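Local coordinates for HD domain protein (Enterococcus faecalis, PDB 4LRL) that probably hydrolyses deoxynucleoside triphosphates as an allosterically regulated, metal-binding HD-domain triphosphohydrolase, and binds dGTP and dTTP, at residues V64-R69 with E316-D321; I156-I161 with K182-I187; A251-I256 with T424-V429. One frame throughout, in Å; residues are numbered along the deposited sequence.

Contact 1: residues V64-R69 with E316-D321. With DGT (2'-deoxyguanosine-5'-triphosphate), chain O.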
loop_
_atom_site.group_PDB
_atom_site.type_symbol
_atom_site.label_atom_id
_atom_site.label_comp_id
_atom_site.label_asym_id
_atom_site.label_seq_id
_atom_site.Cartn_x
_atom_site.Cartn_y
_atom_site.Cartn_z
ATOM N N VAL C 64 24.948 -3.369 20.860
ATOM C CA VAL C 64 23.780 -3.068 20.042
ATOM C C VAL C 64 24.101 -3.349 18.568
ATOM O O VAL C 64 23.271 -3.894 17.851
ATOM C CB VAL C 64 23.287 -1.616 20.251
ATOM C CG1 VAL C 64 22.164 -1.255 19.276
ATOM C CG2 VAL C 64 22.789 -1.426 21.683
ATOM N N GLN C 65 25.311 -3.006 18.140
ATOM C CA GLN C 65 25.728 -3.200 16.756
ATOM C C GLN C 65 25.668 -4.654 16.294
ATOM O O GLN C 65 25.385 -4.920 15.122
ATOM C CB GLN C 65 27.139 -2.654 16.525
ATOM C CG GLN C 65 27.207 -1.136 16.503
ATOM C CD GLN C 65 26.393 -0.515 15.377
ATOM O OE1 GLN C 65 26.540 -0.885 14.213
ATOM N NE2 GLN C 65 25.550 0.450 15.723
ATOM N N ARG C 66 25.933 -5.589 17.207
ATOM C CA ARG C 66 25.995 -6.998 16.832
ATOM C C ARG C 66 24.601 -7.575 16.559
ATOM O O ARG C 66 24.461 -8.633 15.938
ATOM C CB ARG C 66 26.781 -7.823 17.866
ATOM C CG ARG C 66 26.169 -7.898 19.240
ATOM C CD ARG C 66 26.366 -9.277 19.847
ATOM N NE ARG C 66 25.213 -9.596 20.679
ATOM C CZ ARG C 66 24.793 -10.815 21.008
ATOM N NH1 ARG C 66 23.712 -10.917 21.766
ATOM N NH2 ARG C 66 25.432 -11.919 20.600
ATOM N N LEU C 67 23.571 -6.855 16.995
ATOM C CA LEU C 67 22.202 -7.205 16.651
ATOM C C LEU C 67 21.934 -7.115 15.136
ATOM O O LEU C 67 20.971 -7.688 14.657
ATOM C CB LEU C 67 21.201 -6.371 17.459
ATOM C CG LEU C 67 21.271 -6.466 18.988
ATOM C CD1 LEU C 67 20.159 -5.646 19.667
ATOM C CD2 LEU C 67 21.260 -7.925 19.492
ATOM N N ARG C 68 22.788 -6.419 14.385
ATOM C CA ARG C 68 22.710 -6.443 12.914
ATOM C C ARG C 68 22.946 -7.834 12.361
ATOM O O ARG C 68 22.402 -8.196 11.320
ATOM C CB ARG C 68 23.732 -5.503 12.280
ATOM C CG ARG C 68 23.439 -4.032 12.468
ATOM C CD ARG C 68 24.689 -3.242 12.123
ATOM N NE ARG C 68 24.503 -1.797 12.178
ATOM C CZ ARG C 68 23.962 -1.066 11.209
ATOM N NH1 ARG C 68 23.513 -1.647 10.103
ATOM N NH2 ARG C 68 23.858 0.253 11.357
ATOM N N ARG C 69 23.770 -8.604 13.070
ATOM C CA ARG C 69 24.197 -9.924 12.622
ATOM C C ARG C 69 23.298 -11.052 13.148
ATOM O O ARG C 69 23.673 -12.229 13.116
ATOM C CB ARG C 69 25.668 -10.139 12.997
ATOM C CG ARG C 69 26.594 -9.092 12.381
ATOM C CD ARG C 69 28.070 -9.402 12.564
ATOM N NE ARG C 69 28.492 -9.362 13.961
ATOM C CZ ARG C 69 28.795 -8.253 14.631
ATOM N NH1 ARG C 69 28.726 -7.059 14.049
ATOM N NH2 ARG C 69 29.168 -8.342 15.898
ATOM N N GLU C 316 32.163 -14.392 25.686
ATOM C CA GLU C 316 32.060 -15.532 24.777
ATOM C C GLU C 316 30.700 -15.580 24.106
ATOM O O GLU C 316 30.584 -15.952 22.927
ATOM C CB GLU C 316 32.339 -16.840 25.518
ATOM C CG GLU C 316 33.833 -17.140 25.667
ATOM C CD GLU C 316 34.145 -18.076 26.819
ATOM O OE1 GLU C 316 33.209 -18.488 27.535
ATOM O OE2 GLU C 316 35.338 -18.398 27.012
ATOM N N TYR C 317 29.674 -15.204 24.858
ATOM C CA TYR C 317 28.318 -15.152 24.331
ATOM C C TYR C 317 28.170 -14.053 23.274
ATOM O O TYR C 317 27.636 -14.298 22.200
ATOM C CB TYR C 317 27.318 -14.947 25.465
ATOM C CG TYR C 317 25.868 -14.937 25.032
ATOM C CD1 TYR C 317 25.138 -16.118 24.934
ATOM C CD2 TYR C 317 25.216 -13.732 24.748
ATOM C CE1 TYR C 317 23.800 -16.101 24.543
ATOM C CE2 TYR C 317 23.884 -13.701 24.376
ATOM C CZ TYR C 317 23.181 -14.880 24.272
ATOM O OH TYR C 317 21.858 -14.833 23.905
ATOM N N LEU C 318 28.679 -12.861 23.598
ATOM C CA LEU C 318 28.591 -11.679 22.735
ATOM C C LEU C 318 29.246 -11.849 21.363
ATOM O O LEU C 318 28.964 -11.090 20.434
ATOM C CB LEU C 318 29.185 -10.460 23.443
ATOM C CG LEU C 318 28.414 -9.881 24.634
ATOM C CD1 LEU C 318 29.287 -8.902 25.402
ATOM C CD2 LEU C 318 27.114 -9.209 24.183
ATOM N N LYS C 319 30.118 -12.842 21.242
ATOM C CA LYS C 319 30.814 -13.099 19.991
ATOM C C LYS C 319 29.919 -13.861 19.036
ATOM O O LYS C 319 30.248 -13.997 17.856
ATOM C CB LYS C 319 32.087 -13.916 20.243
ATOM C CG LYS C 319 33.275 -13.107 20.752
ATOM C CD LYS C 319 34.418 -14.029 21.112
ATOM C CE LYS C 319 35.665 -13.254 21.525
ATOM N NZ LYS C 319 36.607 -14.147 22.269
ATOM N N LEU C 320 28.804 -14.372 19.554
ATOM C CA LEU C 320 27.920 -15.227 18.777
ATOM C C LEU C 320 26.890 -14.460 17.960
ATOM O O LEU C 320 26.288 -13.505 18.454
ATOM C CB LEU C 320 27.197 -16.208 19.687
ATOM C CG LEU C 320 27.977 -17.356 20.314
ATOM C CD1 LEU C 320 26.988 -18.202 21.082
ATOM C CD2 LEU C 320 28.715 -18.196 19.265
ATOM N N ASP C 321 26.702 -14.897 16.712
ATOM C CA ASP C 321 25.673 -14.370 15.802
ATOM C C ASP C 321 25.298 -15.443 14.769
ATOM O O ASP C 321 25.844 -16.537 14.815
ATOM C CB ASP C 321 26.145 -13.076 15.129
ATOM C CG ASP C 321 27.449 -13.244 14.357
ATOM O OD1 ASP C 321 28.327 -12.364 14.480
ATOM O OD2 ASP C 321 27.599 -14.249 13.627
HETATM P PG DGT O . 28.463 12.072 12.261
HETATM O O1G DGT O . 29.837 12.207 12.886
HETATM O O2G DGT O . 27.445 11.357 13.120
HETATM O O3G DGT O . 27.971 13.362 11.634
HETATM O O3B DGT O . 28.711 11.050 11.037
HETATM P PB DGT O . 27.720 10.998 9.768
HETATM O O1B DGT O . 26.382 11.575 10.154
HETATM O O2B DGT O . 28.458 11.563 8.575
HETATM O O3A DGT O . 27.592 9.405 9.509
HETATM P PA DGT O . 26.983 8.350 10.562
HETATM O O1A DGT O . 26.442 9.032 11.780
HETATM O O2A DGT O . 27.980 7.234 10.744
HETATM O "O5'" DGT O . 25.734 7.769 9.729
HETATM C "C5'" DGT O . 24.888 8.641 8.977
HETATM C "C4'" DGT O . 23.715 7.870 8.386
HETATM O "O4'" DGT O . 23.797 6.489 8.737
HETATM C "C3'" DGT O . 22.393 8.384 8.937
HETATM O "O3'" DGT O . 21.494 8.636 7.844
HETATM C "C2'" DGT O . 21.857 7.276 9.828
HETATM C "C1'" DGT O . 22.535 6.046 9.243
HETATM N N9 DGT O . 22.740 4.924 10.196
HETATM C C8 DGT O . 22.192 3.705 10.067
HETATM N N7 DGT O . 22.570 2.878 11.070
HETATM C C5 DGT O . 23.384 3.581 11.865
HETATM C C6 DGT O . 24.134 3.307 13.105
HETATM O O6 DGT O . 24.076 2.175 13.632
HETATM N N1 DGT O . 24.867 4.304 13.624
HETATM C C2 DGT O . 24.940 5.529 13.057
HETATM N N2 DGT O . 25.700 6.482 13.640
HETATM N N3 DGT O . 24.276 5.847 11.912
HETATM C C4 DGT O . 23.496 4.929 11.288
#
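Arg69 and Asp321 pair through one atom each and use their other polar atoms on further partners. NE of Arg69 gives a hydrogen bond to OD1 of Asp321 at 3.1 Å (150° at the hydrogen), as part of a salt bridge. The oxygen lies in the guanidinium plane, yet is met from above the carboxylate, the two planes standing 79° apart. The stronger partners of both groups lie beyond the pair: NH1 of Arg69 donates to O of Leu348 of the second subunit, and OD2 of Asp321 caps N of Val324 at the start of helix 322-332.

Arg66 reaches toward the turn after helix 314-318. With CG wedged between the backbone N and carbonyl carbon (chi1 64°) and further bends at chi2 and chi3, its NH2 comes to 2.8 Å from O of Leu320. One guanidinium face lies under CD2 of Leu318, while NH1 is 3.8 Å from CE2 of Tyr317 and makes a weak hydrogen bond to O of Val136. The phenol of Tyr317 is tied to Gly137 O.

On the nucleotide side, O6 of the guanine accepts from Gln65 NE2 at 3.1 Å and Arg68 NH2 at 3.0 Å. Gln65 NE2 also donates to Ile59 O, and Arg68 NH2 lies 2.9 Å from guanine N7, which sits at the guanidinium edge. Gln65 OE1 takes NE of Arg68, also at 3.0 Å, holding together the two side chains that meet O6; Arg68 NH1 donates to Ser77 O of the second subunit.

The 3-10 turn following helix 62-65 is joined to the end of helix 314-318. Helix 87-108 lies against it through Phe88, which makes a cation-pi contact with Arg68, and helices 153-162 and 305-308 pack on Tyr317.

Contact 2: residues I156-I161 with K182-I187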
loop_
_atom_site.group_PDB
_atom_site.type_symbol
_atom_site.label_atom_id
_atom_site.label_comp_id
_atom_site.label_asym_id
_atom_site.label_seq_id
_atom_site.Cartn_x
_atom_site.Cartn_y
_atom_site.Cartn_z
ATOM N N ILE C 156 20.627 -12.337 30.291
ATOM C CA ILE C 156 21.789 -11.812 29.576
ATOM C C ILE C 156 21.668 -10.320 29.269
ATOM O O ILE C 156 22.647 -9.581 29.388
ATOM C CB ILE C 156 22.088 -12.633 28.314
ATOM C CG1 ILE C 156 22.577 -14.025 28.728
ATOM C CG2 ILE C 156 23.130 -11.937 27.446
ATOM C CD1 ILE C 156 22.276 -15.107 27.724
ATOM N N THR C 157 20.468 -9.886 28.890
ATOM C CA THR C 157 20.175 -8.472 28.719
ATOM C C THR C 157 20.550 -7.690 29.978
ATOM O O THR C 157 21.263 -6.690 29.891
ATOM C CB THR C 157 18.687 -8.234 28.383
ATOM O OG1 THR C 157 18.390 -8.842 27.128
ATOM C CG2 THR C 157 18.380 -6.748 28.279
ATOM N N VAL C 158 20.076 -8.161 31.134
ATOM C CA VAL C 158 20.350 -7.513 32.412
ATOM C C VAL C 158 21.851 -7.507 32.676
ATOM O O VAL C 158 22.400 -6.496 33.116
ATOM C CB VAL C 158 19.577 -8.192 33.582
ATOM C CG1 VAL C 158 20.062 -7.684 34.950
ATOM C CG2 VAL C 158 18.078 -7.977 33.417
ATOM N N GLN C 159 22.502 -8.632 32.391
ATOM C CA GLN C 159 23.958 -8.739 32.479
ATOM C C GLN C 159 24.669 -7.665 31.653
ATOM O O GLN C 159 25.579 -7.010 32.149
ATOM C CB GLN C 159 24.432 -10.114 32.005
ATOM C CG GLN C 159 24.329 -11.227 33.022
ATOM C CD GLN C 159 24.921 -12.528 32.503
ATOM O OE1 GLN C 159 25.960 -12.536 31.838
ATOM N NE2 GLN C 159 24.258 -13.639 32.806
ATOM N N ILE C 160 24.252 -7.496 30.399
ATOM C CA ILE C 160 24.901 -6.551 29.488
ATOM C C ILE C 160 24.750 -5.116 29.999
ATOM O O ILE C 160 25.651 -4.277 29.856
ATOM C CB ILE C 160 24.325 -6.677 28.059
ATOM C CG1 ILE C 160 24.714 -8.031 27.452
ATOM C CG2 ILE C 160 24.794 -5.514 27.167
ATOM C CD1 ILE C 160 23.815 -8.474 26.331
ATOM N N ILE C 161 23.605 -4.855 30.607
ATOM C CA ILE C 161 23.300 -3.544 31.129
ATOM C C ILE C 161 24.081 -3.278 32.405
ATOM O O ILE C 161 24.567 -2.170 32.612
ATOM C CB ILE C 161 21.785 -3.387 31.377
ATOM C CG1 ILE C 161 21.040 -3.317 30.042
ATOM C CG2 ILE C 161 21.494 -2.153 32.243
ATOM C CD1 ILE C 161 19.539 -3.482 30.157
ATOM N N LYS C 182 18.681 0.799 37.211
ATOM C CA LYS C 182 17.350 1.310 36.869
ATOM C C LYS C 182 16.894 0.884 35.466
ATOM O O LYS C 182 15.759 0.441 35.296
ATOM C CB LYS C 182 17.293 2.832 37.032
ATOM C CG LYS C 182 17.540 3.318 38.461
ATOM C CD LYS C 182 17.266 4.809 38.609
ATOM C CE LYS C 182 17.142 5.182 40.074
ATOM N NZ LYS C 182 16.968 6.654 40.290
ATOM N N VAL C 183 17.770 0.995 34.466
ATOM C CA VAL C 183 17.431 0.533 33.108
ATOM C C VAL C 183 17.057 -0.962 33.104
ATOM O O VAL C 183 16.077 -1.366 32.474
ATOM C CB VAL C 183 18.571 0.812 32.090
ATOM C CG1 VAL C 183 18.274 0.170 30.738
ATOM C CG2 VAL C 183 18.792 2.307 31.925
ATOM N N ALA C 184 17.835 -1.761 33.830
ATOM C CA ALA C 184 17.630 -3.201 33.907
ATOM C C ALA C 184 16.309 -3.538 34.584
ATOM O O ALA C 184 15.617 -4.468 34.164
ATOM C CB ALA C 184 18.799 -3.865 34.635
ATOM N N SER C 185 15.960 -2.766 35.616
ATOM C CA SER C 185 14.708 -2.934 36.357
ATOM C C SER C 185 13.445 -2.670 35.536
ATOM O O SER C 185 12.372 -3.189 35.868
ATOM C CB SER C 185 14.704 -2.050 37.612
ATOM O OG SER C 185 14.577 -0.673 37.290
ATOM N N VAL C 186 13.564 -1.864 34.481
ATOM C CA VAL C 186 12.437 -1.628 33.579
ATOM C C VAL C 186 12.161 -2.905 32.806
ATOM O O VAL C 186 11.011 -3.304 32.637
ATOM C CB VAL C 186 12.686 -0.456 32.580
ATOM C CG1 VAL C 186 11.504 -0.305 31.621
ATOM C CG2 VAL C 186 12.908 0.841 33.315
ATOM N N ILE C 187 13.236 -3.539 32.350
ATOM C CA ILE C 187 13.156 -4.765 31.571
ATOM C C ILE C 187 12.682 -5.942 32.425
ATOM O O ILE C 187 11.896 -6.763 31.963
ATOM C CB ILE C 187 14.510 -5.047 30.853
ATOM C CG1 ILE C 187 14.658 -4.092 29.667
ATOM C CG2 ILE C 187 14.594 -6.479 30.352
ATOM C CD1 ILE C 187 16.049 -3.599 29.456
#
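Two nearly antiparallel helices of the HD domain, 153-162 and 179-187, pack side by side here, their short segments 9.2 Å apart at closest approach and inclined at 168°. Ile161 is the residue with the most partners, touching Val183, Ala184 and Ile187. Its CG1 lies anti to the carbonyl carbon (chi1 -71°), and the extended chain beyond carries CD1 tip to tip against CD1 of Ile187, at 3.6 Å. The same methyl touches CG1 of Val183 at 3.9 Å, the two side chains crossing at about a right angle.

The other branch of Ile161, CG2, rests on Ala184 CB at 4.0 Å. That small methyl also receives CG1 of Val158; consistent with it, the CA atoms of Val158 and Ala184 are 5.3 Å apart. CG2 of Thr157 meets CD1 of Ile187 at 4.1 Å, whereas its OG1 bonds back to the carbonyl of His153, one turn earlier. Val183 also reaches Leu133 of helix 124-133. The metal ligand His134 has its side chain about 5 Å from that of Ile187.

Each touching pair comes closest through methyl groups. Complementary shape and burial of apolar surface, rather than directional bonds, hold the two segments together.

Contact 3: residues A251-I256 with T424-V429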
loop_
_atom_site.group_PDB
_atom_site.type_symbol
_atom_site.label_atom_id
_atom_site.label_comp_id
_atom_site.label_asym_id
_atom_site.label_seq_id
_atom_site.Cartn_x
_atom_site.Cartn_y
_atom_site.Cartn_z
ATOM N N ALA C 251 -9.529 0.587 16.803
ATOM C CA ALA C 251 -8.101 0.569 16.514
ATOM C C ALA C 251 -7.354 -0.408 17.428
ATOM O O ALA C 251 -6.415 -1.065 16.996
ATOM C CB ALA C 251 -7.519 1.951 16.634
ATOM N N VAL C 252 -7.765 -0.500 18.691
ATOM C CA VAL C 252 -7.198 -1.488 19.598
ATOM C C VAL C 252 -7.600 -2.893 19.125
ATOM O O VAL C 252 -6.772 -3.801 19.107
ATOM C CB VAL C 252 -7.607 -1.221 21.075
ATOM C CG1 VAL C 252 -7.133 -2.355 21.988
ATOM C CG2 VAL C 252 -7.042 0.120 21.541
ATOM N N GLU C 253 -8.856 -3.045 18.715
ATOM C CA GLU C 253 -9.336 -4.280 18.096
ATOM C C GLU C 253 -8.483 -4.741 16.924
ATOM O O GLU C 253 -8.115 -5.916 16.858
ATOM C CB GLU C 253 -10.756 -4.113 17.586
ATOM C CG GLU C 253 -11.830 -4.205 18.634
ATOM C CD GLU C 253 -13.218 -4.172 18.017
ATOM O OE1 GLU C 253 -13.346 -3.792 16.829
ATOM O OE2 GLU C 253 -14.176 -4.534 18.724
ATOM N N ASP C 254 -8.187 -3.814 16.004
ATOM C CA ASP C 254 -7.340 -4.083 14.838
ATOM C C ASP C 254 -5.945 -4.522 15.242
ATOM O O ASP C 254 -5.305 -5.290 14.529
ATOM C CB ASP C 254 -7.213 -2.849 13.947
ATOM C CG ASP C 254 -8.545 -2.358 13.429
ATOM O OD1 ASP C 254 -8.680 -1.132 13.230
ATOM O OD2 ASP C 254 -9.457 -3.188 13.226
ATOM N N TYR C 255 -5.460 -4.024 16.375
ATOM C CA TYR C 255 -4.183 -4.488 16.871
ATOM C C TYR C 255 -4.287 -5.976 17.259
ATOM O O TYR C 255 -3.441 -6.775 16.867
ATOM C CB TYR C 255 -3.679 -3.621 18.027
ATOM C CG TYR C 255 -2.689 -4.342 18.899
ATOM C CD1 TYR C 255 -1.375 -4.527 18.477
ATOM C CD2 TYR C 255 -3.071 -4.849 20.146
ATOM C CE1 TYR C 255 -0.463 -5.196 19.272
ATOM C CE2 TYR C 255 -2.163 -5.531 20.957
ATOM C CZ TYR C 255 -0.862 -5.699 20.514
ATOM O OH TYR C 255 0.047 -6.367 21.289
ATOM N N ILE C 256 -5.338 -6.348 17.989
ATOM C CA ILE C 256 -5.533 -7.752 18.372
ATOM C C ILE C 256 -5.734 -8.658 17.146
ATOM O O ILE C 256 -5.203 -9.753 17.079
ATOM C CB ILE C 256 -6.687 -7.928 19.397
ATOM C CG1 ILE C 256 -6.353 -7.203 20.707
ATOM C CG2 ILE C 256 -6.963 -9.411 19.662
ATOM C CD1 ILE C 256 -5.186 -7.814 21.491
ATOM N N THR C 424 -14.152 -7.331 27.425
ATOM C CA THR C 424 -15.421 -6.949 28.047
ATOM C C THR C 424 -16.358 -6.168 27.107
ATOM O O THR C 424 -17.555 -6.448 27.055
ATOM C CB THR C 424 -15.134 -6.166 29.346
ATOM O OG1 THR C 424 -14.988 -7.093 30.426
ATOM C CG2 THR C 424 -16.222 -5.155 29.677
ATOM N N VAL C 425 -15.820 -5.218 26.354
ATOM C CA VAL C 425 -16.663 -4.409 25.479
ATOM C C VAL C 425 -16.457 -4.695 23.997
ATOM O O VAL C 425 -16.989 -3.975 23.157
ATOM C CB VAL C 425 -16.518 -2.888 25.749
ATOM C CG1 VAL C 425 -17.152 -2.514 27.102
ATOM C CG2 VAL C 425 -15.065 -2.471 25.694
ATOM N N SER C 426 -15.692 -5.742 23.685
ATOM C CA SER C 426 -15.469 -6.139 22.299
ATOM C C SER C 426 -15.708 -7.627 22.083
ATOM O O SER C 426 -14.895 -8.458 22.493
ATOM C CB SER C 426 -14.067 -5.759 21.827
ATOM O OG SER C 426 -13.819 -6.311 20.548
ATOM N N PRO C 427 -16.837 -7.966 21.439
ATOM C CA PRO C 427 -17.189 -9.328 21.080
ATOM C C PRO C 427 -16.140 -10.000 20.187
ATOM O O PRO C 427 -15.886 -11.201 20.336
ATOM C CB PRO C 427 -18.495 -9.144 20.309
ATOM C CG PRO C 427 -19.082 -7.915 20.875
ATOM C CD PRO C 427 -17.929 -7.024 21.138
ATOM N N LEU C 428 -15.541 -9.232 19.278
ATOM C CA LEU C 428 -14.567 -9.775 18.337
ATOM C C LEU C 428 -13.304 -10.211 19.072
ATOM O O LEU C 428 -12.740 -11.271 18.790
ATOM C CB LEU C 428 -14.233 -8.737 17.264
ATOM C CG LEU C 428 -13.070 -8.984 16.303
ATOM C CD1 LEU C 428 -13.370 -10.122 15.335
ATOM C CD2 LEU C 428 -12.783 -7.703 15.539
ATOM N N VAL C 429 -12.883 -9.386 20.021
ATOM C CA VAL C 429 -11.709 -9.670 20.838
ATOM C C VAL C 429 -11.984 -10.828 21.795
ATOM O O VAL C 429 -11.124 -11.684 22.003
ATOM C CB VAL C 429 -11.209 -8.398 21.564
ATOM C CG1 VAL C 429 -10.152 -8.728 22.610
ATOM C CG2 VAL C 429 -10.660 -7.408 20.535
#
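Glu253 places CG anti to its own carbonyl carbon (chi1 -79°) and then runs out extended, while Ser426 turns OG away from its backbone N (chi1 172°); together these rotations bring the hydroxyl to one oxygen of the carboxylate. Ser426 OG donates to Glu253 OE2 at 2.6 Å, arriving on the anti side and 26° out of the carboxylate plane. The hydroxyl oxygen also accepts from Val429 N, at 3.3 Å, so it works in both directions. OE1 of the same carboxylate takes ND1 of His250, so each of its oxygens has a partner.

Apolar atoms close up beside this polar link. CG2 of Val429 lies 3.9 Å from CG of Glu253 and 4.2 Å from CB of Ile256, and Leu422 touches both Ile256 and Val429. Gln265 and Gln261 of the third subunit pack on Glu253 and Leu428, placing the contact at a subunit interface.

The arrangement is a serine N-cap: Ser426 stands right before helix 427-434 and its side chain bonds the amide three residues on. Here the capping hydroxyl is in turn held by an acid from helix 249-267, joining two helices of the HD-associated region.

Contacts 1 and 2 form one continuous packing region: their centres are 17 Å apart, and CZ of Tyr317 meets CD1 of Ile156 at 3.6 Å, with contact 2 nested in the chain loop that contact 1 closes. Both lie in the neighbourhood of the nickel ion, which is about 13 Å from the side chain of Arg66 and about 10 Å from that of Thr157, but contact 1 also carries part of a dGTP pocket shared between subunits. Contact 3 stands apart from the annotated sites. Its centre lies about 38 Å from that of contact 1, across the chain's centre, and about 32 Å from that of contact 2, although its segments interleave in sequence with those of contact 1.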